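Local coordinates for protein metallo-beta-lactamase 1 (Acinetobacter baumannii, PDB 5MMD) that probably hydrolyses beta-lactam antibiotics with bound zinc ions, opening the lactam ring to give a substituted beta-amino acid, at residues E11-D14 and N15-L19; S76-S79 and H80-T84; V197-H201 and G202-D206. All coordinates share one frame; numbering follows the deposited sequence.

Contact 1 (E11-D14 and N15-L19)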
loop_
_atom_site.group_PDB
_atom_site.type_symbol
_atom_site.label_atom_id
_atom_site.label_comp_id
_atom_site.label_asym_id
_atom_site.label_seq_id
_atom_site.Cartn_x
_atom_site.Cartn_y
_atom_site.Cartn_z
ATOM N N GLU A 11 14.423 1.246 -4.719
ATOM C CA GLU A 11 15.336 1.903 -3.793
ATOM C C GLU A 11 15.375 1.201 -2.434
ATOM O O GLU A 11 14.328 0.944 -1.847
ATOM C CB GLU A 11 14.885 3.352 -3.628
ATOM C CG GLU A 11 15.375 4.100 -2.429
ATOM C CD GLU A 11 14.797 5.531 -2.403
ATOM O OE1 GLU A 11 15.347 6.368 -1.652
ATOM O OE2 GLU A 11 13.781 5.784 -3.135
ATOM N N GLU A 12 16.571 0.914 -1.911
ATOM C CA GLU A 12 16.652 0.311 -0.577
ATOM C C GLU A 12 16.382 1.328 0.524
ATOM O O GLU A 12 17.032 2.372 0.551
ATOM C CB GLU A 12 18.020 -0.330 -0.355
ATOM C CG GLU A 12 18.063 -1.241 0.844
ATOM C CD GLU A 12 19.480 -1.656 1.220
ATOM O OE1 GLU A 12 19.932 -1.298 2.327
ATOM O OE2 GLU A 12 20.145 -2.344 0.410
ATOM N N ILE A 13 15.488 1.031 1.467
ATOM C CA ILE A 13 15.230 1.960 2.581
ATOM C C ILE A 13 15.606 1.405 3.957
ATOM O O ILE A 13 15.704 2.169 4.915
ATOM C CB ILE A 13 13.739 2.448 2.619
ATOM C CG1 ILE A 13 12.752 1.326 2.980
ATOM C CG2 ILE A 13 13.355 3.113 1.298
ATOM C CD1 ILE A 13 11.301 1.788 2.984
ATOM N N ASP A 14 15.832 0.097 4.039
ATOM C CA ASP A 14 16.326 -0.572 5.229
ATOM C C ASP A 14 16.819 -1.944 4.769
ATOM O O ASP A 14 16.614 -2.301 3.625
ATOM C CB ASP A 14 15.243 -0.683 6.293
ATOM C CG ASP A 14 15.788 -0.973 7.664
ATOM O OD1 ASP A 14 17.013 -1.234 7.825
ATOM O OD2 ASP A 14 14.975 -0.955 8.603
ATOM N N ASN A 15 17.515 -2.681 5.633
ATOM C CA ASN A 15 18.030 -3.993 5.253
ATOM C C ASN A 15 16.856 -4.880 4.842
ATOM O O ASN A 15 15.915 -5.099 5.611
ATOM C CB ASN A 15 18.831 -4.642 6.401
ATOM C CG ASN A 15 20.171 -3.940 6.682
ATOM O OD1 ASN A 15 20.764 -3.308 5.805
ATOM N ND2 ASN A 15 20.650 -4.070 7.901
ATOM N N GLY A 16 16.896 -5.372 3.613
ATOM C CA GLY A 16 15.824 -6.201 3.084
ATOM C C GLY A 16 14.470 -5.545 2.944
ATOM O O GLY A 16 13.449 -6.230 2.916
ATOM N N VAL A 17 14.449 -4.225 2.797
ATOM C CA VAL A 17 13.206 -3.542 2.547
ATOM C C VAL A 17 13.459 -2.535 1.457
ATOM O O VAL A 17 14.315 -1.667 1.604
ATOM C CB VAL A 17 12.664 -2.848 3.783
ATOM C CG1 VAL A 17 11.347 -2.191 3.448
ATOM C CG2 VAL A 17 12.529 -3.821 4.916
ATOM N N PHE A 18 12.718 -2.690 0.371
ATOM C CA PHE A 18 12.884 -1.877 -0.834
ATOM C C PHE A 18 11.625 -1.117 -1.187
ATOM O O PHE A 18 10.551 -1.707 -1.223
ATOM C CB PHE A 18 13.267 -2.769 -2.006
ATOM C CG PHE A 18 14.524 -3.542 -1.766
ATOM C CD1 PHE A 18 14.459 -4.814 -1.196
ATOM C CD2 PHE A 18 15.764 -2.988 -2.062
ATOM C CE1 PHE A 18 15.630 -5.546 -0.955
ATOM C CE2 PHE A 18 16.958 -3.720 -1.833
ATOM C CZ PHE A 18 16.886 -4.993 -1.273
ATOM N N LEU A 19 11.747 0.186 -1.436
ATOM C CA LEU A 19 10.622 0.982 -1.926
ATOM C C LEU A 19 10.579 0.911 -3.446
ATOM O O LEU A 19 11.590 1.174 -4.115
ATOM C CB LEU A 19 10.764 2.420 -1.468
ATOM C CG LEU A 19 9.815 3.484 -2.013
ATOM C CD1 LEU A 19 8.551 3.493 -1.254
ATOM C CD2 LEU A 19 10.464 4.837 -1.914
HETATM O O HOH W 1 21.852 -2.965 2.955
#
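I13 and D14 both stand opposite V17, so that the antiparallel hairpin of strands 9-14 and 17-26 carries a classic beta bulge just before its type II turn, D14 to V17. V17 O is the shared acceptor: I13 N reaches it at 2.9 Å, while the bond from D14 N is weak. G16, third in the turn, has a positive phi of 64°, which suits a residue lacking CB. V17 N closes the turn on D14 O at 3.0 Å.

Beyond the bulge, side chains pair across the strands. E12 crosses the F18 ring at a slant, its CG 3.8 Å from F18 CE2. The aliphatic part of the glutamate thus touches the buried ring, which also meets W63 edge-to-face, while its carboxylate stands almost perpendicular to the ring plane (88°). E11 and L19 run side by side in the same direction, an exposed glutamate beside a buried leucine; E11 OE2 comes 3.7 Å from L19 CD2. I13 holds CG1 between its backbone N and carbonyl carbon (chi1 68°), and its two branches separate: CG1 meets V17 CG1 at 3.8 Å, CG2 meets L19 CB at 3.9 Å. A branched apolar residue can therefore serve two neighbours. At the turn, D14 OD1 accepts a hydrogen bond from N15 N at 2.7 Å, met from above the carboxylate plane.

Contact 2 (S76-S79 and H80-T84). With ZN (zinc ion), chain E; ZN (zinc ion), chain C.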
loop_
_atom_site.group_PDB
_atom_site.type_symbol
_atom_site.label_atom_id
_atom_site.label_comp_id
_atom_site.label_asym_id
_atom_site.label_seq_id
_atom_site.Cartn_x
_atom_site.Cartn_y
_atom_site.Cartn_z
ATOM N N SER A 76 -2.375 -6.429 -1.927
ATOM C CA SER A 76 -2.813 -5.089 -2.357
ATOM C C SER A 76 -3.651 -4.459 -1.245
ATOM O O SER A 76 -4.522 -5.111 -0.678
ATOM C CB SER A 76 -3.589 -5.126 -3.662
ATOM O OG SER A 76 -2.796 -5.622 -4.706
ATOM N N THR A 77 -3.361 -3.199 -0.921
ATOM C CA THR A 77 -3.876 -2.614 0.315
ATOM C C THR A 77 -5.157 -1.808 0.117
ATOM O O THR A 77 -5.789 -1.405 1.093
ATOM C CB THR A 77 -2.790 -1.729 1.001
ATOM O OG1 THR A 77 -2.422 -0.632 0.145
ATOM C CG2 THR A 77 -1.561 -2.547 1.287
ATOM N N HIS A 78 -5.538 -1.559 -1.136
ATOM C CA HIS A 78 -6.958 -1.275 -1.428
ATOM C C HIS A 78 -7.173 -1.498 -2.913
ATOM O O HIS A 78 -6.224 -1.861 -3.628
ATOM C CB HIS A 78 -7.391 0.138 -0.987
ATOM C CG HIS A 78 -6.705 1.272 -1.688
ATOM N ND1 HIS A 78 -5.386 1.621 -1.461
ATOM C CD2 HIS A 78 -7.203 2.222 -2.538
ATOM C CE1 HIS A 78 -5.087 2.686 -2.183
ATOM N NE2 HIS A 78 -6.173 3.079 -2.828
ATOM N N SER A 79 -8.399 -1.252 -3.386
ATOM C CA SER A 79 -8.767 -1.664 -4.734
ATOM C C SER A 79 -8.213 -0.805 -5.890
ATOM O O SER A 79 -8.151 -1.297 -7.024
ATOM C CB SER A 79 -10.307 -1.707 -4.863
ATOM O OG SER A 79 -10.849 -0.408 -4.794
ATOM N N HIS A 80 -7.794 0.437 -5.618
ATOM C CA HIS A 80 -7.412 1.366 -6.709
ATOM C C HIS A 80 -6.267 0.835 -7.574
ATOM O O HIS A 80 -5.393 0.074 -7.126
ATOM C CB HIS A 80 -7.074 2.746 -6.165
ATOM C CG HIS A 80 -8.273 3.506 -5.677
ATOM N ND1 HIS A 80 -8.184 4.566 -4.802
ATOM C CD2 HIS A 80 -9.588 3.354 -5.961
ATOM C CE1 HIS A 80 -9.396 5.041 -4.576
ATOM N NE2 HIS A 80 -10.265 4.312 -5.254
ATOM N N GLU A 81 -6.350 1.194 -8.844
ATOM C CA GLU A 81 -5.444 0.714 -9.873
ATOM C C GLU A 81 -3.958 0.943 -9.553
ATOM O O GLU A 81 -3.123 0.163 -9.995
ATOM C CB GLU A 81 -5.786 1.386 -11.187
ATOM C CG GLU A 81 -5.121 0.813 -12.410
ATOM C CD GLU A 81 -5.611 -0.563 -12.808
ATOM O OE1 GLU A 81 -5.045 -1.090 -13.782
ATOM O OE2 GLU A 81 -6.575 -1.102 -12.220
ATOM N N ASP A 82 -3.636 1.978 -8.773
ATOM C CA ASP A 82 -2.229 2.229 -8.467
ATOM C C ASP A 82 -1.633 1.109 -7.583
ATOM O O ASP A 82 -0.431 0.979 -7.540
ATOM C CB ASP A 82 -1.981 3.631 -7.828
ATOM C CG ASP A 82 -2.823 3.928 -6.598
ATOM O OD1 ASP A 82 -3.977 3.446 -6.550
ATOM O OD2 ASP A 82 -2.357 4.735 -5.720
ATOM N N LYS A 83 -2.451 0.291 -6.942
ATOM C CA LYS A 83 -1.947 -0.767 -6.030
ATOM C C LYS A 83 -2.314 -2.194 -6.467
ATOM O O LYS A 83 -1.810 -3.185 -5.894
ATOM C CB LYS A 83 -2.491 -0.521 -4.624
ATOM C CG LYS A 83 -2.258 0.843 -4.037
ATOM C CD LYS A 83 -0.790 1.314 -4.091
ATOM C CE LYS A 83 -0.655 2.698 -3.443
ATOM N NZ LYS A 83 0.670 3.249 -3.680
ATOM N N THR A 84 -3.176 -2.294 -7.486
ATOM C CA THR A 84 -3.703 -3.555 -7.982
ATOM C C THR A 84 -3.452 -3.787 -9.464
ATOM O O THR A 84 -3.897 -4.791 -9.993
ATOM C CB THR A 84 -5.230 -3.657 -7.805
ATOM O OG1 THR A 84 -5.865 -2.597 -8.547
ATOM C CG2 THR A 84 -5.621 -3.604 -6.308
HETATM ZN ZN ZN E . -6.492 4.974 -3.770
HETATM ZN ZN ZN C . -3.158 5.789 -4.223
HETATM O O HOH W 2 -8.459 -0.662 -9.845
HETATM O O HOH W 3 -5.147 5.645 -4.767
#
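The imidazoles of H78 and H80 meet obliquely, their planes 75° apart and their centroids 4.8 Å from each other. H80 ND1 sits at the edge of the H78 ring, in its plane, as does the water that bridges the two zinc ions; K83 CG approaches the same ring obliquely, 3.9 Å from H78 CE1. One zinc holds the two rings together: H78 NE2 binds it at 2.1 Å and H80 ND1 at 2.0 Å, and H140 completes the protein ligands. The two histidines use different nitrogens, which lets residues two apart on a tight loop aim at one ion. H78 reaches the ion with CG between its backbone N and carbonyl carbon (chi1 64°). H80 NE2, turned from the metal, is hydrogen-bonded to E174, a second-shell residue that would help fix the ring's rotation.

The sequence H78-S79-H80-E81-D82 is the HXHXD motif of the metallo-beta-lactamase superfamily, and D82 serves the second zinc through OD2 at 2.0 Å, alongside C159 and H201. Within the same loop S76 OG donates to K83 O at 2.9 Å, and T84 CG2 lies 3.3 Å from H78 O. K83 extends past D82 to S34, N35 and G200.

D82 is thus divided in its duties, OD2 on the metal and OD1 accepting a hydrogen bond from the bridging water at 3.1 Å. A water gripped by two zinc ions and oriented by a carboxylate is consistent with the nucleophile proposed for class B beta-lactamases.

Contact 3 (V197-H201 and G202-D206). With ZN (zinc ion), chain C.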
loop_
_atom_site.group_PDB
_atom_site.type_symbol
_atom_site.label_atom_id
_atom_site.label_comp_id
_atom_site.label_asym_id
_atom_site.label_seq_id
_atom_site.Cartn_x
_atom_site.Cartn_y
_atom_site.Cartn_z
ATOM N N VAL A 197 7.608 5.360 8.258
ATOM C CA VAL A 197 6.268 5.298 7.698
ATOM C C VAL A 197 6.322 5.642 6.208
ATOM O O VAL A 197 6.946 6.634 5.796
ATOM C CB VAL A 197 5.335 6.228 8.439
ATOM C CG1 VAL A 197 3.961 6.154 7.820
ATOM C CG2 VAL A 197 5.276 5.858 9.921
ATOM N N VAL A 198 5.699 4.788 5.411
ATOM C CA VAL A 198 5.712 4.861 3.964
ATOM C C VAL A 198 4.298 5.212 3.479
ATOM O O VAL A 198 3.371 4.406 3.634
ATOM C CB VAL A 198 6.170 3.527 3.344
ATOM C CG1 VAL A 198 6.153 3.565 1.805
ATOM C CG2 VAL A 198 7.523 3.134 3.863
ATOM N N PRO A 199 4.126 6.417 2.900
ATOM C CA PRO A 199 2.815 6.803 2.399
ATOM C C PRO A 199 2.568 6.145 1.048
ATOM O O PRO A 199 3.539 5.684 0.457
ATOM C CB PRO A 199 2.938 8.325 2.280
ATOM C CG PRO A 199 4.364 8.519 1.850
ATOM C CD PRO A 199 5.139 7.456 2.634
ATOM N N GLY A 200 1.324 6.096 0.575
ATOM C CA GLY A 200 1.027 5.511 -0.721
ATOM C C GLY A 200 1.584 6.316 -1.876
ATOM O O GLY A 200 1.906 5.763 -2.936
ATOM N N HIS A 201 1.727 7.621 -1.628
ATOM C CA HIS A 201 2.198 8.627 -2.586
ATOM C C HIS A 201 3.120 9.589 -1.842
ATOM O O HIS A 201 2.765 10.114 -0.761
ATOM C CB HIS A 201 1.016 9.379 -3.202
ATOM C CG HIS A 201 0.071 8.497 -3.943
ATOM N ND1 HIS A 201 0.371 7.976 -5.189
ATOM C CD2 HIS A 201 -1.146 7.990 -3.611
ATOM C CE1 HIS A 201 -0.637 7.228 -5.599
ATOM N NE2 HIS A 201 -1.572 7.229 -4.663
ATOM N N GLY A 202 4.305 9.795 -2.407
ATOM C CA GLY A 202 5.266 10.758 -1.858
ATOM C C GLY A 202 6.427 10.159 -1.093
ATOM O O GLY A 202 6.759 8.985 -1.243
ATOM N N LYS A 203 7.033 10.994 -0.255
ATOM C CA LYS A 203 8.312 10.696 0.367
ATOM C C LYS A 203 8.103 9.971 1.670
ATOM O O LYS A 203 7.166 10.274 2.411
ATOM C CB LYS A 203 9.109 11.979 0.626
ATOM C CG LYS A 203 9.731 12.605 -0.593
ATOM C CD LYS A 203 10.437 13.893 -0.195
ATOM C CE LYS A 203 10.979 14.679 -1.393
ATOM N NZ LYS A 203 11.003 16.179 -1.169
ATOM N N ILE A 204 8.965 9.009 1.960
ATOM C CA ILE A 204 8.820 8.263 3.196
ATOM C C ILE A 204 9.197 9.225 4.328
ATOM O O ILE A 204 9.886 10.233 4.097
ATOM C CB ILE A 204 9.682 6.985 3.219
ATOM C CG1 ILE A 204 11.174 7.281 3.233
ATOM C CG2 ILE A 204 9.347 6.114 1.986
ATOM C CD1 ILE A 204 12.027 6.058 3.454
ATOM N N GLY A 205 8.721 8.929 5.536
ATOM C CA GLY A 205 9.141 9.686 6.700
ATOM C C GLY A 205 9.109 8.820 7.944
ATOM O O GLY A 205 9.263 7.611 7.864
ATOM N N ASP A 206 8.915 9.464 9.089
ATOM C CA ASP A 206 8.823 8.758 10.354
ATOM C C ASP A 206 7.408 8.842 10.928
ATOM O O ASP A 206 6.455 9.060 10.206
ATOM C CB ASP A 206 9.863 9.312 11.332
ATOM C CG ASP A 206 9.620 10.771 11.702
ATOM O OD1 ASP A 206 8.535 11.357 11.429
ATOM O OD2 ASP A 206 10.562 11.326 12.272
HETATM ZN ZN ZN C . -3.158 5.789 -4.223
HETATM O O HOH W 3 -5.147 5.645 -4.767
#
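H201 begins its path to the metal at CB, which lies 3.4 Å from G202 N, the first atom of the returning chain. With CG anti to the carbonyl carbon (chi1 -60°), the ring reaches the zinc. In that ring CD2 and CE1 flank the zinc, and NE2 binds it at 2.2 Å; D82 and C159 are its other protein ligands. The bridging water lies in the ring plane at the edge. ND1, the remaining nitrogen, hydrogen-bonds to S33 O, so both ring nitrogens are engaged and the imidazole is held in its rotation.

G202 makes the reversal with phi and psi of 104° and -159°, a conformation in which a CB would collide with the carbonyl oxygen of H201. The chain then doubles back beside strand 196-199, an outermost strand of the five-stranded sheet in this αβ/βα sandwich fold, where V197 and G205 form one antiparallel, hydrogen-bonded bridge. G205 N reaches V197 O at 2.9 Å with a nearly straight N-H...O, and V197 N returns a 2.8 Å bond to G205 O.

Side-chain contacts accompany the bridge. V198 and I204 run alongside each other in the same direction, with V198 CG2 and I204 CG2 4.0 Å apart. P199 CG lies 3.4 Å from K203 O. V197 CG2 touches D206 O at the same distance, 3.4 Å, while OD1 of D206 caps the backbone N of E208 at the start of helix 208-223.

How the contacts relate
Along the chain the three contacts follow in series, 11-19, 76-84 and 197-206. Contact 1 forms the edge hairpin of the seven-stranded sheet; contact 2 follows strand 70-75 of the same sheet, and contact 3 takes in the end of strand 196-199, an outer strand of the five-stranded sheet, and the loop after it. Between contacts 1 and 3, with centres about 13 Å apart, I13 and L19 of the first sheet pack on V198 of the second and on I204 of the loop that follows it. Contacts 2 and 3 lie about 16 Å apart centre to centre but share a zinc ion and the bridging water, and K83 NZ probably hydrogen-bonds to G200 O. Contacts 1 and 2 do not touch. The dinuclear site is therefore assembled from loops of both sheets.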